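Local coordinates for large exoprotein involved in heme utilization or adhesion (Yersinia kristensenii ATCC 33638, PDB 5E3E), which probably acts as a toxic RNase A-like ribonuclease in contact-dependent growth inhibition and is bound by its immunity protein CdiI, at residues 26-31 / 76-81; 54-59 / 95-100; 66-71 / 89-94. All blocks are in the same frame, centred on the assembly; numbering follows the deposited sequence.

Contact 1. Residues 26-31 / 76-81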
# COMPACT_ATOMS: atom_id res chain seq x y z
N LYS B 26 9.75 3.93 -1.41
CA LYS B 26 10.05 4.42 -2.76
C LYS B 26 9.56 5.85 -2.92
O LYS B 26 10.04 6.58 -3.82
CB LYS B 26 9.41 3.56 -3.87
CG LYS B 26 7.94 3.75 -4.08
CD LYS B 26 7.49 3.32 -5.44
CE LYS B 26 6.10 3.83 -5.68
NZ LYS B 26 5.13 3.10 -4.85
N SER B 27 8.56 6.20 -2.12
CA SER B 27 7.90 7.52 -2.19
C SER B 27 7.16 7.78 -0.90
O SER B 27 6.88 6.86 -0.12
CB SER B 27 6.95 7.65 -3.37
OG SER B 27 5.76 6.93 -3.20
N ALA B 28 6.89 9.05 -0.66
CA ALA B 28 6.23 9.45 0.57
C ALA B 28 5.31 10.60 0.26
O ALA B 28 5.68 11.53 -0.46
CB ALA B 28 7.26 9.84 1.59
N SER B 29 4.15 10.61 0.86
CA SER B 29 3.17 11.64 0.56
C SER B 29 2.42 12.11 1.81
O SER B 29 2.42 11.44 2.86
CB SER B 29 2.21 11.10 -0.48
OG SER B 29 1.45 10.00 0.05
N SER B 30 1.73 13.24 1.66
CA SER B 30 1.04 13.90 2.76
C SER B 30 -0.11 14.74 2.21
O SER B 30 0.07 15.46 1.22
CB SER B 30 2.00 14.80 3.52
OG SER B 30 1.32 15.51 4.54
N PHE B 31 -1.27 14.66 2.87
CA PHE B 31 -2.38 15.57 2.62
C PHE B 31 -1.97 16.98 3.03
O PHE B 31 -1.16 17.18 3.93
CB PHE B 31 -3.62 15.19 3.42
CG PHE B 31 -4.21 13.87 3.02
CD1 PHE B 31 -4.89 13.74 1.81
CD2 PHE B 31 -4.06 12.76 3.83
CE1 PHE B 31 -5.44 12.54 1.45
CE2 PHE B 31 -4.61 11.57 3.48
CZ PHE B 31 -5.29 11.45 2.27
N ILE B 76 0.83 16.35 -1.49
CA ILE B 76 2.13 16.33 -2.13
C ILE B 76 2.77 14.95 -1.99
O ILE B 76 2.45 14.19 -1.07
CB ILE B 76 3.10 17.40 -1.59
CG1 ILE B 76 3.32 17.25 -0.08
CG2 ILE B 76 2.57 18.80 -1.97
CD1 ILE B 76 4.41 18.12 0.51
N SER B 77 3.69 14.70 -2.91
CA SER B 77 4.44 13.46 -2.94
C SER B 77 5.86 13.71 -3.40
O SER B 77 6.10 14.55 -4.24
CB SER B 77 3.77 12.46 -3.87
OG SER B 77 4.47 11.21 -3.90
N VAL B 78 6.78 12.96 -2.82
CA VAL B 78 8.14 12.91 -3.27
C VAL B 78 8.54 11.44 -3.51
O VAL B 78 8.00 10.52 -2.90
CB VAL B 78 9.13 13.57 -2.29
CG1 VAL B 78 8.77 15.06 -2.13
CG2 VAL B 78 9.15 12.86 -0.95
N SER B 79 9.51 11.28 -4.40
CA SER B 79 10.02 9.96 -4.80
C SER B 79 11.54 9.85 -4.67
O SER B 79 12.26 10.82 -4.87
CB SER B 79 9.61 9.70 -6.27
OG SER B 79 8.22 9.41 -6.32
N ARG B 80 12.01 8.65 -4.36
CA ARG B 80 13.44 8.38 -4.26
C ARG B 80 14.19 8.81 -5.51
O ARG B 80 13.70 8.65 -6.62
CB ARG B 80 13.67 6.88 -3.99
CG ARG B 80 15.08 6.54 -3.56
CD ARG B 80 15.17 5.11 -3.04
NE ARG B 80 14.42 5.01 -1.80
CZ ARG B 80 14.96 5.14 -0.59
NH1 ARG B 80 14.19 5.06 0.48
NH2 ARG B 80 16.28 5.33 -0.44
N GLY B 81 15.36 9.39 -5.32
CA GLY B 81 16.20 9.76 -6.45
C GLY B 81 16.03 11.19 -6.93
O GLY B 81 16.81 11.64 -7.77
O HOH W 1 4.01 8.87 -2.45

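Contact 2. Residues 54-59 / 95-100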
# COMPACT_ATOMS: atom_id res chain seq x y z
N SER B 54 -19.78 -5.17 1.56
CA SER B 54 -19.44 -6.56 1.16
C SER B 54 -18.26 -7.09 1.93
O SER B 54 -18.25 -8.26 2.31
CB SER B 54 -19.10 -6.64 -0.33
OG SER B 54 -20.17 -6.13 -1.11
N TYR B 55 -17.25 -6.24 2.13
CA TYR B 55 -16.05 -6.63 2.85
C TYR B 55 -16.40 -7.05 4.29
O TYR B 55 -15.97 -8.10 4.74
CB TYR B 55 -14.99 -5.51 2.83
CG TYR B 55 -13.90 -5.63 3.88
CD1 TYR B 55 -12.80 -6.49 3.68
CD2 TYR B 55 -13.95 -4.91 5.05
CE1 TYR B 55 -11.81 -6.60 4.63
CE2 TYR B 55 -12.95 -5.01 6.00
CZ TYR B 55 -11.88 -5.87 5.77
OH TYR B 55 -10.89 -6.01 6.71
N LEU B 56 -17.24 -6.28 4.97
CA LEU B 56 -17.56 -6.55 6.38
C LEU B 56 -18.42 -7.81 6.57
O LEU B 56 -18.26 -8.56 7.53
CB LEU B 56 -18.28 -5.36 7.01
CG LEU B 56 -17.44 -4.09 7.14
CD1 LEU B 56 -18.33 -2.93 7.57
CD2 LEU B 56 -16.28 -4.28 8.10
N SER B 57 -19.31 -8.05 5.63
CA SER B 57 -20.28 -9.15 5.77
C SER B 57 -19.73 -10.48 5.26
O SER B 57 -20.09 -11.55 5.76
CB SER B 57 -21.57 -8.78 5.03
OG SER B 57 -21.38 -8.84 3.62
N GLY B 58 -18.88 -10.43 4.25
CA GLY B 58 -18.45 -11.65 3.57
C GLY B 58 -16.98 -12.02 3.57
O GLY B 58 -16.66 -13.15 3.22
N SER B 59 -16.09 -11.11 3.95
CA SER B 59 -14.65 -11.32 3.74
C SER B 59 -13.86 -11.68 5.00
O SER B 59 -14.10 -11.10 6.07
CB SER B 59 -14.01 -10.06 3.14
OG SER B 59 -12.73 -10.36 2.65
N ILE B 95 -8.42 0.43 5.56
CA ILE B 95 -9.23 0.15 6.74
C ILE B 95 -9.07 -1.29 7.18
O ILE B 95 -8.58 -2.14 6.44
CB ILE B 95 -10.72 0.49 6.52
CG1 ILE B 95 -11.39 -0.46 5.51
CG2 ILE B 95 -10.85 1.92 6.10
CD1 ILE B 95 -12.90 -0.32 5.47
N ALA B 96 -9.43 -1.54 8.42
CA ALA B 96 -9.41 -2.90 8.93
C ALA B 96 -10.68 -3.20 9.68
O ALA B 96 -11.24 -2.33 10.34
CB ALA B 96 -8.23 -3.10 9.85
N ARG B 97 -11.14 -4.44 9.58
CA ARG B 97 -12.36 -4.85 10.24
C ARG B 97 -12.13 -4.74 11.75
O ARG B 97 -11.13 -5.25 12.25
CB ARG B 97 -12.71 -6.28 9.83
CG ARG B 97 -14.15 -6.69 10.13
CD ARG B 97 -14.41 -8.13 9.72
NE ARG B 97 -14.13 -8.38 8.31
CZ ARG B 97 -12.97 -8.85 7.85
NH1 ARG B 97 -12.81 -9.03 6.55
NH2 ARG B 97 -12.00 -9.18 8.68
N ASP B 98 -13.04 -4.06 12.44
CA ASP B 98 -12.94 -3.81 13.89
C ASP B 98 -14.35 -3.75 14.48
O ASP B 98 -14.92 -2.67 14.64
CB ASP B 98 -12.20 -2.49 14.16
CG ASP B 98 -11.91 -2.28 15.64
OD1 ASP B 98 -12.32 -3.14 16.45
OD2 ASP B 98 -11.29 -1.25 16.01
N PRO B 99 -14.90 -4.93 14.84
CA PRO B 99 -16.30 -5.01 15.30
C PRO B 99 -16.68 -4.02 16.41
O PRO B 99 -17.84 -3.62 16.51
CB PRO B 99 -16.42 -6.46 15.80
CG PRO B 99 -15.03 -6.93 16.01
CD PRO B 99 -14.22 -6.24 14.96
N SER B 100 -15.70 -3.62 17.23
CA SER B 100 -15.93 -2.67 18.32
C SER B 100 -16.24 -1.22 17.89
O SER B 100 -16.69 -0.43 18.71
CB SER B 100 -14.72 -2.66 19.27
OG SER B 100 -13.55 -2.18 18.62

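Contact 3. Residues 66-71 / 89-94. With NA (sodium ion), chain G.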
# COMPACT_ATOMS: atom_id res chain seq x y z
N ILE B 66 -9.38 1.34 -0.13
CA ILE B 66 -10.39 2.10 -0.80
C ILE B 66 -9.69 3.30 -1.40
O ILE B 66 -8.93 3.98 -0.73
CB ILE B 66 -11.56 2.52 0.09
CG1 ILE B 66 -11.11 3.37 1.25
CG2 ILE B 66 -12.29 1.28 0.62
CD1 ILE B 66 -12.22 4.16 1.92
N ASP B 67 -9.96 3.52 -2.67
CA ASP B 67 -9.27 4.56 -3.42
C ASP B 67 -10.20 5.72 -3.70
O ASP B 67 -11.43 5.58 -3.67
CB ASP B 67 -8.66 3.95 -4.69
CG ASP B 67 -7.56 2.92 -4.37
OD1 ASP B 67 -6.59 3.29 -3.68
OD2 ASP B 67 -7.68 1.75 -4.78
N TYR B 68 -9.58 6.88 -3.88
CA TYR B 68 -10.25 8.14 -4.09
C TYR B 68 -9.59 8.72 -5.34
O TYR B 68 -8.36 8.72 -5.44
CB TYR B 68 -9.98 9.05 -2.91
CG TYR B 68 -10.37 10.50 -3.11
CD1 TYR B 68 -11.68 10.91 -2.94
CD2 TYR B 68 -9.42 11.46 -3.45
CE1 TYR B 68 -12.04 12.22 -3.10
CE2 TYR B 68 -9.76 12.80 -3.59
CZ TYR B 68 -11.09 13.16 -3.42
OH TYR B 68 -11.48 14.48 -3.57
N GLN B 69 -10.41 9.18 -6.29
CA GLN B 69 -9.90 9.80 -7.49
C GLN B 69 -10.50 11.22 -7.58
O GLN B 69 -11.66 11.45 -7.25
CB GLN B 69 -10.28 8.97 -8.72
CG GLN B 69 -9.72 7.54 -8.71
CD GLN B 69 -10.61 6.54 -7.96
OE1 GLN B 69 -11.86 6.64 -7.99
NE2 GLN B 69 -9.99 5.55 -7.30
N SER B 70 -9.67 12.18 -7.96
CA SER B 70 -10.15 13.53 -8.22
C SER B 70 -9.25 14.22 -9.22
O SER B 70 -8.23 13.64 -9.63
CB SER B 70 -10.18 14.34 -6.92
OG SER B 70 -8.95 15.02 -6.66
N ASN B 71 -9.62 15.45 -9.60
CA ASN B 71 -8.79 16.29 -10.45
C ASN B 71 -8.40 17.59 -9.72
O ASN B 71 -8.16 18.60 -10.37
CB ASN B 71 -9.52 16.64 -11.77
CG ASN B 71 -9.91 15.40 -12.60
OD1 ASN B 71 -9.06 14.56 -12.91
ND2 ASN B 71 -11.18 15.31 -12.98
N THR B 89 -3.60 14.30 -6.79
CA THR B 89 -5.04 14.47 -6.74
C THR B 89 -5.81 13.22 -6.27
O THR B 89 -6.99 13.31 -5.93
CB THR B 89 -5.55 14.84 -8.14
OG1 THR B 89 -5.21 13.81 -9.08
CG2 THR B 89 -4.89 16.16 -8.61
N ASN B 90 -5.16 12.07 -6.24
CA ASN B 90 -5.80 10.83 -5.82
C ASN B 90 -5.35 10.43 -4.42
O ASN B 90 -4.39 10.95 -3.91
CB ASN B 90 -5.41 9.73 -6.77
CG ASN B 90 -5.98 9.93 -8.15
OD1 ASN B 90 -6.83 10.79 -8.38
ND2 ASN B 90 -5.51 9.10 -9.09
N ALA B 91 -6.03 9.47 -3.82
CA ALA B 91 -5.65 9.00 -2.48
C ALA B 91 -6.01 7.56 -2.22
O ALA B 91 -6.81 6.98 -2.92
CB ALA B 91 -6.29 9.87 -1.42
N ARG B 92 -5.47 7.01 -1.14
CA ARG B 92 -5.76 5.63 -0.79
C ARG B 92 -5.95 5.65 0.69
O ARG B 92 -5.15 6.24 1.42
CB ARG B 92 -4.62 4.70 -1.18
CG ARG B 92 -4.82 3.23 -0.81
CD ARG B 92 -3.67 2.33 -1.29
NE ARG B 92 -3.63 2.42 -2.75
CZ ARG B 92 -2.54 2.59 -3.49
NH1 ARG B 92 -1.33 2.64 -2.95
NH2 ARG B 92 -2.67 2.68 -4.80
N ILE B 93 -7.00 4.98 1.13
CA ILE B 93 -7.25 4.76 2.54
C ILE B 93 -7.20 3.28 2.82
O ILE B 93 -7.68 2.50 2.01
CB ILE B 93 -8.68 5.28 2.93
CG1 ILE B 93 -8.94 6.72 2.44
CG2 ILE B 93 -8.91 5.13 4.42
CD1 ILE B 93 -7.97 7.75 2.82
N ILE B 94 -6.63 2.87 3.94
CA ILE B 94 -6.63 1.45 4.31
C ILE B 94 -7.43 1.32 5.57
O ILE B 94 -7.13 2.00 6.57
CB ILE B 94 -5.20 0.90 4.57
CG1 ILE B 94 -4.28 1.07 3.36
CG2 ILE B 94 -5.25 -0.57 5.00
CD1 ILE B 94 -4.83 0.53 2.08
NA NA G . -6.42 12.29 -10.41
O HOH W 2 -5.36 5.69 -5.09
O HOH W 3 -6.21 13.92 -12.07
O HOH W 4 -4.21 11.41 -10.72
O HOH W 5 -7.32 10.72 -11.78

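Contact 1. Residues 26-31 / 76-81
Ile76 faces Ser30 as an antiparallel hydrogen-bonded pair, the Ile76 N to Ser30 O and Ser30 N to Ile76 O bonds both measuring 3.0 Å. The chi1 of Ile76 (58°) sets CG1 between its own backbone N and carbonyl carbon, where it lies 3.9 Å from Ser30 O. Two residues on, Val78 shares that face and repeats the pattern against Ala28: CG2 of Val78 is 3.7 Å from Ala28 O. Val78 CG2 meets Ala28 CB more loosely, at 4.4 Å. Helix 13-19 packs on the face that carries Ala28, Ile76 and Val78, with Leu16 touching both Ile76 and Val78. The two strands are neighbours in the antiparallel sheet of the RNase A-like domain. The reverse face carries Ser27, Ser29, Ser77 and Ser79, and a water joins Ser27 OG (2.7 Å) to Ser77 OG (2.8 Å). Lys26, just before strand 27-31, contributes through its backbone: its O receives Arg80 N at 2.9 Å in a nearly straight bond (176°), although the donor stands 36° above the carbonyl plane. The Lys26 side chain sets off away from segment 76-81, and NZ forms a salt bridge with Asp74 and a hydrogen bond to Cys75 O of the CdiI immunity protein.

Contact 2. Residues 54-59 / 95-100
Tyr55 and Arg97 are brought together by extended first torsions: CG of Tyr55 is anti to the backbone N (chi1 163°), as is CG of Arg97, and a bend at chi3 of Arg97 (-57°) places NE near the carbonyl oxygens of Tyr55 and Ser59. Arg97 was modelled in two conformers, one of which is described here. Its guanidinium lies flat on the Tyr55 ring, the plane tilted by 25° and the two centres 4.3 Å apart. The overlap is off-centre, with NH1 of Arg97 leaning over the ring face, 3.3 Å from CE1 of Tyr55. Ser59 O lies over the opposite face of the guanidinium, but its very close approach to NH1 has a poor angle for a hydrogen bond and is doubtful. The arginine's aliphatic part is used too: CG of Arg97 packs on CD2 of Leu56 at 3.8 Å. Tyr55 OH accepts a weak hydrogen bond from Arg97 N at 3.3 Å. That hydroxyl and Arg97 NH1 both bond to Lys61 O, tying the rim of the stack to the chain just past the helix. The whole is an offset cation-pi stack, here joining the last turn of helix 49-58 to the C-terminal part of strand 86-97.

Contact 3. Residues 66-71 / 89-94
Asp67 and Arg92 face each other as a non-hydrogen-bonded pair between antiparallel strands of the RNase A-like sheet, flanked by hydrogen-bonded pairs Ile66-Ile93 and Tyr68-Ala91. The two side chains run alongside, pointing the same way, and the arginine passes close along one oxygen. Its CB lies 3.5 Å from Asp67 OD1 and its CG 3.4 Å from the same oxygen. Arg92 CD passes Asp67 OD1 at 3.9 Å. Arg92 NE donates to the syn lone pair of Asp67 OD1 at 3.2 Å, closing a salt bridge. OD1 is tilted out of the guanidinium plane, and the two flat groups are 82° apart. Arg92 CZ and Arg92 NH2 stay 4.1 Å from Asp67 OD1, while NH1 forms a salt bridge with Asp74 of the CdiI immunity protein. A water donates to both Asp67 OD1 and Ala91 O. On the reverse face, CG1 of Ile66 packs against CB of Ile93, and helix 34-47 covers Ile66, Tyr68 and Ala91. Past Tyr68, Ser70 OG donates to Thr89 O at 2.7 Å. Here a sodium ion is held by Ser70 O, Thr89 OG1, three waters and Asn90 OD1, the last lying 2.6 Å from the ion while also accepting Ser70 N at 3.2 Å.

From the N terminus, residues 26-31, mostly strand 27-31, open contact 1, which closes only when the chain returns at residues 76-81, after the two helices 34-47 and 49-58 and strand 63-68. Within that span helix 49-58 supplies the first half of contact 2, and strand 63-68 with the residues after it the first half of contact 3. Both close later, on the long strand 86-97, so each crosses contact 1. Contact 3 is nested inside contact 2, and their second halves adjoin in sequence at residues 94 and 95. Contacts 1 and 3 pair strands of one sheet, and contact 2 sets helix 49-58 against it. Contacts 1 and 3 touch where Phe31 CE1 packs 4.0 Å from Ala91 CB, with both residues touching Val40 of helix 34-47.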